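Local coordinates for protein sulfate adenylyltransferase, adenylylsulfate kinase (Thiobacillus denitrificans, PDB 3CR8) that probably makes activated sulfate, its kinase domain phosphorylating adenosine 5'-phosphosulfate with ATP to give 3'-phosphoadenylyl sulfate, at residues A[169-182]-A[301-315]. Residues are numbered along the deposited sequence; the frame is centred on the assembly and turned at random.
Sequences WQARQPMHRAQYEF and IAYPRMVYVEDRAEH
With CG anti to the backbone N in both (chi1 170° and -178°), Phe-182 and Tyr-303 slide past each other in opposite directions. The edge of Tyr-303 turns to the Phe-182 face in an offset edge-to-face pair, centroids 5.2 Å apart, and Trp-169 in turn points its edge at a face of Tyr-303, with planes at 82°. In this aromatic cluster Tyr-303 suits the middle place, offering a face to one ring and an edge to the other. Flat, apolar Phe-182 also offers a face to Pro-304, whose CD lies 3.8 Å from the ring centroid in a CH-pi contact, while Met-306, flexible enough to fold back, brings SD obliquely to the same ring, a Met-aromatic contact. A leucine in place of Phe-182 would remove the ring on which Pro-304 and the Tyr-303 edge pack, and would probably open a gap between them. Ala-178, small enough for close approach, sets CB 3.7 Å from Met-306 CB and its CA over a face of His-315. Extended Glu-181 reaches the strand edge, where OE2 accepts a hydrogen bond from His-315 N (2.7 Å); His-315 NE2 is hydrogen-bonded to Trp-348 O. Phe-182 also touches Ile-262 of strand 260-262, placing the start of helix 177-189 between the parallel sheet and the small antiparallel one holding strands 306-309 and 314-317.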
ATOM      1  N   TRP A 169     -20.678  28.051 -13.218  1.00 37.85           N
ATOM      2  CA  TRP A 169     -21.011  26.768 -13.803  1.00 41.32           C
ATOM      3  C   TRP A 169     -22.210  26.300 -12.979  1.00 49.32           C
ATOM      4  O   TRP A 169     -22.095  26.041 -11.774  1.00 39.48           O
ATOM      5  CB  TRP A 169     -19.811  25.814 -13.687  1.00 44.69           C
ATOM      6  CG  TRP A 169     -20.100  24.420 -14.076  1.00 48.97           C
ATOM      7  CD1 TRP A 169     -20.640  23.438 -13.294  1.00 55.26           C
ATOM      8  CD2 TRP A 169     -19.847  23.830 -15.342  1.00 57.50           C
ATOM      9  NE1 TRP A 169     -20.745  22.271 -14.011  1.00 64.83           N
ATOM     10  CE2 TRP A 169     -20.275  22.491 -15.270  1.00 46.44           C
ATOM     11  CE3 TRP A 169     -19.300  24.300 -16.524  1.00 64.85           C
ATOM     12  CZ2 TRP A 169     -20.174  21.630 -16.339  1.00 55.55           C
ATOM     13  CZ3 TRP A 169     -19.204  23.436 -17.587  1.00 69.74           C
ATOM     14  CH2 TRP A 169     -19.634  22.117 -17.488  1.00 68.47           C
ATOM     15  N   GLN A 170     -23.372  26.252 -13.619  1.00 48.88           N
ATOM     16  CA  GLN A 170     -24.605  25.940 -12.924  1.00 35.10           C
ATOM     17  C   GLN A 170     -24.989  24.486 -13.082  1.00 41.16           C
ATOM     18  O   GLN A 170     -26.021  24.173 -13.652  1.00 52.25           O
ATOM     19  CB  GLN A 170     -25.721  26.846 -13.427  1.00 45.41           C
ATOM     20  CG  GLN A 170     -25.793  28.176 -12.666  1.00 46.40           C
ATOM     21  CD  GLN A 170     -26.333  29.361 -13.485  1.00 49.83           C
ATOM     22  OE1 GLN A 170     -27.037  29.199 -14.480  1.00 45.05           O
ATOM     23  NE2 GLN A 170     -25.996  30.558 -13.053  1.00 46.58           N
ATOM     24  N   ALA A 171     -24.160  23.601 -12.543  1.00 41.31           N
ATOM     25  CA  ALA A 171     -24.276  22.164 -12.786  1.00 49.70           C
ATOM     26  C   ALA A 171     -25.656  21.576 -12.523  1.00 49.19           C
ATOM     27  O   ALA A 171     -26.352  21.992 -11.600  1.00 45.78           O
ATOM     28  CB  ALA A 171     -23.236  21.420 -11.984  1.00 51.20           C
ATOM     29  N   ARG A 172     -26.037  20.604 -13.346  1.00 43.15           N
ATOM     30  CA  ARG A 172     -27.252  19.840 -13.114  1.00 54.32           C
ATOM     31  C   ARG A 172     -26.927  18.364 -12.903  1.00 54.53           C
ATOM     32  O   ARG A 172     -27.831  17.556 -12.673  1.00 47.30           O
ATOM     33  CB  ARG A 172     -28.235  20.004 -14.268  1.00 58.23           C
ATOM     34  CG  ARG A 172     -27.686  19.533 -15.596  1.00 71.29           C
ATOM     35  CD  ARG A 172     -28.536  20.078 -16.735  1.00 98.44           C
ATOM     36  NE  ARG A 172     -28.411  21.529 -16.836  1.00 93.86           N
ATOM     37  CZ  ARG A 172     -27.596  22.152 -17.686  1.00101.88           C
ATOM     38  NH1 ARG A 172     -26.837  21.455 -18.539  1.00 98.34           N
ATOM     39  NH2 ARG A 172     -27.547  23.479 -17.693  1.00 97.23           N
ATOM     40  N   GLN A 173     -25.639  18.026 -12.979  1.00 48.00           N
ATOM     41  CA  GLN A 173     -25.183  16.654 -12.799  1.00 39.66           C
ATOM     42  C   GLN A 173     -23.717  16.614 -12.412  1.00 47.62           C
ATOM     43  O   GLN A 173     -22.993  17.572 -12.655  1.00 53.98           O
ATOM     44  CB  GLN A 173     -25.378  15.884 -14.085  1.00 48.25           C
ATOM     45  CG  GLN A 173     -24.629  16.469 -15.261  1.00 61.71           C
ATOM     46  CD  GLN A 173     -24.355  15.420 -16.343  1.00 88.29           C
ATOM     47  OE1 GLN A 173     -24.100  15.761 -17.506  1.00 85.97           O
ATOM     48  NE2 GLN A 173     -24.402  14.132 -15.958  1.00 83.04           N
ATOM     49  N   PRO A 174     -23.262  15.499 -11.827  1.00 40.92           N
ATOM     50  CA  PRO A 174     -21.921  15.452 -11.246  1.00 36.95           C
ATOM     51  C   PRO A 174     -20.860  15.787 -12.246  1.00 41.02           C
ATOM     52  O   PRO A 174     -21.051  15.634 -13.444  1.00 41.99           O
ATOM     53  CB  PRO A 174     -21.758  14.005 -10.798  1.00 25.54           C
ATOM     54  CG  PRO A 174     -23.117  13.509 -10.664  1.00 42.82           C
ATOM     55  CD  PRO A 174     -23.944  14.211 -11.708  1.00 41.91           C
ATOM     56  N   MET A 175     -19.731  16.232 -11.714  1.00 51.00           N
ATOM     57  CA  MET A 175     -18.597  16.680 -12.487  1.00 44.56           C
ATOM     58  C   MET A 175     -17.489  15.642 -12.416  1.00 45.23           C
ATOM     59  O   MET A 175     -17.150  15.173 -11.327  1.00 45.97           O
ATOM     60  CB  MET A 175     -18.111  18.016 -11.907  1.00 36.63           C
ATOM     61  CG  MET A 175     -16.929  18.623 -12.620  1.00 47.37           C
ATOM     62  SD  MET A 175     -16.610  20.312 -12.119  1.00 59.49           S
ATOM     63  CE  MET A 175     -17.911  21.195 -12.982  1.00 45.09           C
ATOM     64  N   HIS A 176     -16.934  15.290 -13.574  1.00 33.45           N
ATOM     65  CA  HIS A 176     -15.748  14.448 -13.645  1.00 36.29           C
ATOM     66  C   HIS A 176     -14.559  15.209 -14.223  1.00 42.78           C
ATOM     67  O   HIS A 176     -14.625  16.415 -14.360  1.00 45.91           O
ATOM     68  CB  HIS A 176     -16.043  13.220 -14.475  1.00 49.16           C
ATOM     69  CG  HIS A 176     -17.208  12.424 -13.976  1.00 36.46           C
ATOM     70  ND1 HIS A 176     -17.109  11.562 -12.908  1.00 43.06           N
ATOM     71  CD2 HIS A 176     -18.487  12.342 -14.417  1.00 31.50           C
ATOM     72  CE1 HIS A 176     -18.285  10.988 -12.699  1.00 43.78           C
ATOM     73  NE2 HIS A 176     -19.138  11.448 -13.595  1.00 42.46           N
ATOM     74  N   ARG A 177     -13.485  14.515 -14.578  0.50 35.47           N
ATOM     75  CA  ARG A 177     -12.234  15.186 -14.913  0.50 30.51           C
ATOM     76  C   ARG A 177     -12.280  16.114 -16.135  0.50 33.37           C
ATOM     77  O   ARG A 177     -11.581  17.114 -16.181  0.50 35.51           O
ATOM     78  CB  ARG A 177     -11.109  14.164 -15.028  0.50 37.83           C
ATOM     79  CG  ARG A 177      -9.741  14.767 -15.241  0.50 49.81           C
ATOM     80  CD  ARG A 177      -8.647  13.786 -14.913  0.50 46.61           C
ATOM     81  NE  ARG A 177      -8.616  13.491 -13.488  0.50 56.64           N
ATOM     82  CZ  ARG A 177      -7.850  12.559 -12.935  0.50 64.88           C
ATOM     83  NH1 ARG A 177      -7.054  11.815 -13.699  0.50 61.92           N
ATOM     84  NH2 ARG A 177      -7.888  12.369 -11.619  0.50 56.83           N
ATOM     85  N   ALA A 178     -13.106  15.797 -17.119  1.00 39.72           N
ATOM     86  CA  ALA A 178     -13.245  16.655 -18.299  1.00 42.91           C
ATOM     87  C   ALA A 178     -13.851  18.033 -17.999  1.00 53.26           C
ATOM     88  O   ALA A 178     -13.300  19.079 -18.371  1.00 48.93           O
ATOM     89  CB  ALA A 178     -14.057  15.961 -19.380  1.00 27.42           C
ATOM     90  N   GLN A 179     -15.012  18.040 -17.365  1.00 41.58           N
ATOM     91  CA  GLN A 179     -15.570  19.311 -16.968  1.00 46.34           C
ATOM     92  C   GLN A 179     -14.611  20.054 -16.021  1.00 46.15           C
ATOM     93  O   GLN A 179     -14.324  21.227 -16.222  1.00 46.51           O
ATOM     94  CB  GLN A 179     -16.976  19.157 -16.373  1.00 50.29           C
ATOM     95  CG  GLN A 179     -17.346  17.759 -15.907  1.00 59.48           C
ATOM     96  CD  GLN A 179     -17.813  16.877 -17.028  1.00 49.37           C
ATOM     97  OE1 GLN A 179     -17.933  17.320 -18.162  1.00 61.13           O
ATOM     98  NE2 GLN A 179     -18.073  15.617 -16.721  1.00 50.07           N
ATOM     99  N   TYR A 180     -14.104  19.369 -15.007  1.00 43.56           N
ATOM    100  CA  TYR A 180     -13.142  19.969 -14.097  1.00 39.72           C
ATOM    101  C   TYR A 180     -11.980  20.603 -14.861  1.00 43.13           C
ATOM    102  O   TYR A 180     -11.693  21.769 -14.662  1.00 43.60           O
ATOM    103  CB  TYR A 180     -12.640  18.934 -13.081  1.00 41.34           C
ATOM    104  CG  TYR A 180     -11.329  19.278 -12.408  1.00 39.10           C
ATOM    105  CD1 TYR A 180     -11.298  20.026 -11.243  1.00 50.65           C
ATOM    106  CD2 TYR A 180     -10.124  18.840 -12.932  1.00 44.89           C
ATOM    107  CE1 TYR A 180     -10.102  20.336 -10.624  1.00 48.49           C
ATOM    108  CE2 TYR A 180      -8.921  19.157 -12.338  1.00 49.36           C
ATOM    109  CZ  TYR A 180      -8.913  19.898 -11.182  1.00 54.76           C
ATOM    110  OH  TYR A 180      -7.710  20.181 -10.575  1.00 53.29           O
ATOM    111  N   GLU A 181     -11.315  19.854 -15.742  1.00 47.23           N
ATOM    112  CA  GLU A 181     -10.166  20.414 -16.469  1.00 48.96           C
ATOM    113  C   GLU A 181     -10.560  21.609 -17.371  1.00 54.58           C
ATOM    114  O   GLU A 181      -9.807  22.582 -17.497  1.00 59.84           O
ATOM    115  CB  GLU A 181      -9.369  19.328 -17.226  1.00 50.83           C
ATOM    116  CG  GLU A 181      -8.239  18.672 -16.395  1.00 53.41           C
ATOM    117  CD  GLU A 181      -7.506  17.536 -17.151  1.00 76.81           C
ATOM    118  OE1 GLU A 181      -6.861  16.679 -16.496  1.00 87.80           O
ATOM    119  OE2 GLU A 181      -7.576  17.491 -18.401  1.00 67.73           O
ATOM    120  N   PHE A 182     -11.749  21.553 -17.966  1.00 52.04           N
ATOM    121  CA  PHE A 182     -12.211  22.634 -18.840  1.00 42.97           C
ATOM    122  C   PHE A 182     -12.609  23.891 -18.127  1.00 42.58           C
ATOM    123  O   PHE A 182     -12.483  24.961 -18.688  1.00 40.90           O
ATOM    124  CB  PHE A 182     -13.402  22.216 -19.687  1.00 42.51           C
ATOM    125  CG  PHE A 182     -14.032  23.370 -20.418  1.00 47.32           C
ATOM    126  CD1 PHE A 182     -13.471  23.866 -21.593  1.00 49.73           C
ATOM    127  CD2 PHE A 182     -15.167  23.984 -19.921  1.00 54.87           C
ATOM    128  CE1 PHE A 182     -14.051  24.933 -22.258  1.00 45.67           C
ATOM    129  CE2 PHE A 182     -15.752  25.053 -20.589  1.00 46.26           C
ATOM    130  CZ  PHE A 182     -15.193  25.522 -21.755  1.00 48.11           C
ATOM    131  N   ILE A 301     -19.715  31.167 -22.365  1.00 39.75           N
ATOM    132  CA  ILE A 301     -18.801  30.317 -23.083  1.00 36.81           C
ATOM    133  C   ILE A 301     -19.389  28.934 -23.165  1.00 45.31           C
ATOM    134  O   ILE A 301     -20.024  28.469 -22.229  1.00 51.72           O
ATOM    135  CB  ILE A 301     -17.432  30.241 -22.382  1.00 43.76           C
ATOM    136  CG1 ILE A 301     -17.393  29.067 -21.420  1.00 53.87           C
ATOM    137  CG2 ILE A 301     -17.077  31.562 -21.639  1.00 33.43           C
ATOM    138  CD1 ILE A 301     -16.326  29.239 -20.332  1.00 79.50           C
ATOM    139  N   ALA A 302     -19.196  28.272 -24.296  1.00 46.67           N
ATOM    140  CA  ALA A 302     -19.817  26.976 -24.513  1.00 52.47           C
ATOM    141  C   ALA A 302     -18.894  25.810 -24.133  1.00 63.88           C
ATOM    142  O   ALA A 302     -17.660  25.917 -24.162  1.00 48.54           O
ATOM    143  CB  ALA A 302     -20.279  26.854 -25.925  1.00 44.09           C
ATOM    144  N   TYR A 303     -19.510  24.695 -23.759  1.00 55.64           N
ATOM    145  CA  TYR A 303     -18.753  23.532 -23.346  1.00 58.17           C
ATOM    146  C   TYR A 303     -18.547  22.563 -24.517  1.00 60.38           C
ATOM    147  O   TYR A 303     -19.503  21.988 -25.038  1.00 72.62           O
ATOM    148  CB  TYR A 303     -19.452  22.843 -22.183  1.00 54.82           C
ATOM    149  CG  TYR A 303     -18.709  21.646 -21.650  1.00 60.53           C
ATOM    150  CD1 TYR A 303     -17.438  21.778 -21.092  1.00 56.67           C
ATOM    151  CD2 TYR A 303     -19.274  20.385 -21.702  1.00 43.54           C
ATOM    152  CE1 TYR A 303     -16.764  20.686 -20.608  1.00 55.48           C
ATOM    153  CE2 TYR A 303     -18.609  19.293 -21.219  1.00 42.58           C
ATOM    154  CZ  TYR A 303     -17.365  19.438 -20.673  1.00 49.11           C
ATOM    155  OH  TYR A 303     -16.723  18.315 -20.200  1.00 54.65           O
ATOM    156  N   PRO A 304     -17.283  22.377 -24.929  1.00 54.49           N
ATOM    157  CA  PRO A 304     -16.973  21.642 -26.153  1.00 43.85           C
ATOM    158  C   PRO A 304     -16.896  20.142 -25.910  1.00 55.14           C
ATOM    159  O   PRO A 304     -16.883  19.729 -24.748  1.00 50.52           O
ATOM    160  CB  PRO A 304     -15.581  22.170 -26.521  1.00 55.87           C
ATOM    161  CG  PRO A 304     -15.085  22.979 -25.306  1.00 47.07           C
ATOM    162  CD  PRO A 304     -16.069  22.807 -24.214  1.00 55.67           C
ATOM    163  N   ARG A 305     -16.809  19.343 -26.947  1.00 56.09           N
ATOM    164  CA  ARG A 305     -16.445  17.979 -26.720  1.00 60.18           C
ATOM    165  C   ARG A 305     -15.021  18.025 -26.195  1.00 59.75           C
ATOM    166  O   ARG A 305     -14.130  18.454 -26.904  1.00 59.39           O
ATOM    167  CB  ARG A 305     -16.529  17.183 -28.012  1.00 53.91           C
ATOM    168  N   MET A 306     -14.848  17.632 -24.937  1.00 41.18           N
ATOM    169  CA  MET A 306     -13.590  17.307 -24.302  1.00 47.73           C
ATOM    170  C   MET A 306     -13.130  15.902 -24.670  1.00 55.48           C
ATOM    171  O   MET A 306     -13.941  14.983 -24.701  1.00 64.92           O
ATOM    172  CB  MET A 306     -13.732  17.443 -22.785  1.00 44.68           C
ATOM    173  CG  MET A 306     -14.143  18.823 -22.356  1.00 41.95           C
ATOM    174  SD  MET A 306     -13.038  20.112 -22.947  1.00 58.81           S
ATOM    175  CE  MET A 306     -11.556  19.868 -21.926  1.00 45.01           C
ATOM    176  N   VAL A 307     -11.839  15.735 -24.957  1.00 48.75           N
ATOM    177  CA  VAL A 307     -11.295  14.402 -25.192  1.00 55.07           C
ATOM    178  C   VAL A 307     -10.065  14.231 -24.323  1.00 56.77           C
ATOM    179  O   VAL A 307      -9.353  15.205 -24.058  1.00 57.39           O
ATOM    180  CB  VAL A 307     -10.926  14.188 -26.685  1.00 58.40           C
ATOM    181  CG1 VAL A 307     -12.148  14.376 -27.591  1.00 49.42           C
ATOM    182  CG2 VAL A 307      -9.816  15.130 -27.103  1.00 54.58           C
ATOM    183  N   TYR A 308      -9.821  13.022 -23.838  1.00 46.46           N
ATOM    184  CA  TYR A 308      -8.562  12.792 -23.164  1.00 45.33           C
ATOM    185  C   TYR A 308      -7.492  12.534 -24.216  1.00 54.22           C
ATOM    186  O   TYR A 308      -7.611  11.596 -25.004  1.00 57.41           O
ATOM    187  CB  TYR A 308      -8.640  11.606 -22.242  1.00 42.37           C
ATOM    188  CG  TYR A 308      -7.337  11.352 -21.548  1.00 45.90           C
ATOM    189  CD1 TYR A 308      -6.749  12.348 -20.783  1.00 40.88           C
ATOM    190  CD2 TYR A 308      -6.695  10.121 -21.646  1.00 45.90           C
ATOM    191  CE1 TYR A 308      -5.545  12.136 -20.138  1.00 45.78           C
ATOM    192  CE2 TYR A 308      -5.492   9.894 -20.988  1.00 53.25           C
ATOM    193  CZ  TYR A 308      -4.919  10.909 -20.231  1.00 47.62           C
ATOM    194  OH  TYR A 308      -3.718  10.713 -19.570  1.00 46.86           O
ATOM    195  N   VAL A 309      -6.455  13.365 -24.233  1.00 42.07           N
ATOM    196  CA  VAL A 309      -5.379  13.235 -25.190  1.00 35.18           C
ATOM    197  C   VAL A 309      -4.163  12.584 -24.545  1.00 46.68           C
ATOM    198  O   VAL A 309      -3.355  13.264 -23.900  1.00 50.89           O
ATOM    199  CB  VAL A 309      -4.974  14.607 -25.723  1.00 41.27           C
ATOM    200  CG1 VAL A 309      -3.976  14.472 -26.893  1.00 44.60           C
ATOM    201  CG2 VAL A 309      -6.215  15.390 -26.129  1.00 46.75           C
ATOM    202  N   GLU A 310      -4.028  11.271 -24.741  1.00 43.11           N
ATOM    203  CA  GLU A 310      -3.000  10.477 -24.076  0.50 43.80           C
ATOM    204  C   GLU A 310      -1.634  11.096 -24.273  1.00 49.59           C
ATOM    205  O   GLU A 310      -0.811  11.155 -23.336  1.00 47.36           O
ATOM    206  CB  GLU A 310      -3.013   9.071 -24.648  0.50 42.31           C
ATOM    207  CG  GLU A 310      -2.292   8.048 -23.823  0.50 40.98           C
ATOM    208  CD  GLU A 310      -2.696   6.642 -24.216  0.50 65.40           C
ATOM    209  OE1 GLU A 310      -2.658   6.324 -25.425  0.50 60.61           O
ATOM    210  OE2 GLU A 310      -3.061   5.860 -23.318  0.50 66.04           O
ATOM    211  N   ASP A 311      -1.411  11.567 -25.503  1.00 52.51           N
ATOM    212  CA  ASP A 311      -0.130  12.134 -25.908  1.00 48.24           C
ATOM    213  C   ASP A 311       0.222  13.363 -25.082  1.00 49.07           C
ATOM    214  O   ASP A 311       1.341  13.858 -25.153  1.00 54.97           O
ATOM    215  CB  ASP A 311      -0.136  12.496 -27.393  1.00 51.37           C
ATOM    216  CG  ASP A 311      -0.234  11.282 -28.298  1.00 65.51           C
ATOM    217  OD1 ASP A 311      -1.261  10.571 -28.261  1.00 72.34           O
ATOM    218  OD2 ASP A 311       0.709  11.060 -29.081  1.00 71.34           O
ATOM    219  N   ARG A 312      -0.730  13.849 -24.299  0.50 39.70           N
ATOM    220  CA  ARG A 312      -0.494  15.047 -23.511  0.50 43.42           C
ATOM    221  C   ARG A 312      -0.932  14.935 -22.054  0.50 40.17           C
ATOM    222  O   ARG A 312      -0.808  15.873 -21.279  0.50 38.59           O
ATOM    223  CB  ARG A 312      -1.093  16.258 -24.210  0.50 36.11           C
ATOM    224  CG  ARG A 312      -0.074  16.927 -25.106  0.50 42.41           C
ATOM    225  CD  ARG A 312      -0.608  18.144 -25.785  0.50 42.83           C
ATOM    226  NE  ARG A 312       0.416  19.175 -25.864  0.50 51.39           N
ATOM    227  CZ  ARG A 312       0.397  20.291 -25.140  0.50 59.84           C
ATOM    228  NH1 ARG A 312      -0.615  20.503 -24.305  0.50 51.46           N
ATOM    229  NH2 ARG A 312       1.370  21.198 -25.258  0.50 46.85           N
ATOM    230  N   ALA A 313      -1.370  13.730 -21.703  1.00 20.00           N
ATOM    231  CA  ALA A 313      -1.876  13.441 -20.366  1.00 20.00           C
ATOM    232  C   ALA A 313      -2.812  14.543 -19.881  1.00 20.00           C
ATOM    233  O   ALA A 313      -2.681  15.111 -18.776  1.00 71.12           O
ATOM    234  CB  ALA A 313      -0.724  13.254 -19.391  1.00 20.00           C
ATOM    235  N   GLU A 314      -3.783  14.960 -20.742  1.00 33.90           N
ATOM    236  CA  GLU A 314      -4.764  15.970 -20.343  1.00 49.13           C
ATOM    237  C   GLU A 314      -5.911  16.092 -21.316  1.00 45.31           C
ATOM    238  O   GLU A 314      -5.768  15.782 -22.468  1.00 49.24           O
ATOM    239  CB  GLU A 314      -4.118  17.341 -20.156  1.00 50.58           C
ATOM    240  CG  GLU A 314      -3.318  17.770 -21.335  1.00 50.36           C
ATOM    241  CD  GLU A 314      -2.634  19.089 -21.104  1.00 59.41           C
ATOM    242  OE1 GLU A 314      -2.533  19.470 -19.923  1.00 55.71           O
ATOM    243  OE2 GLU A 314      -2.216  19.739 -22.097  1.00 63.24           O
ATOM    244  N   HIS A 315      -7.058  16.548 -20.828  1.00 52.91           N
ATOM    245  CA  HIS A 315      -8.223  16.774 -21.668  1.00 51.11           C
ATOM    246  C   HIS A 315      -8.115  18.103 -22.382  1.00 49.24           C
ATOM    247  O   HIS A 315      -7.674  19.108 -21.822  1.00 42.88           O
ATOM    248  CB  HIS A 315      -9.487  16.803 -20.831  1.00 46.69           C
ATOM    249  CG  HIS A 315      -9.753  15.532 -20.097  1.00 51.72           C
ATOM    250  ND1 HIS A 315     -10.695  14.612 -20.516  1.00 56.02           N
ATOM    251  CD2 HIS A 315      -9.199  15.023 -18.971  1.00 47.28           C
ATOM    252  CE1 HIS A 315     -10.722  13.600 -19.665  1.00 55.18           C
ATOM    253  NE2 HIS A 315      -9.823  13.824 -18.721  1.00 53.15           N
TER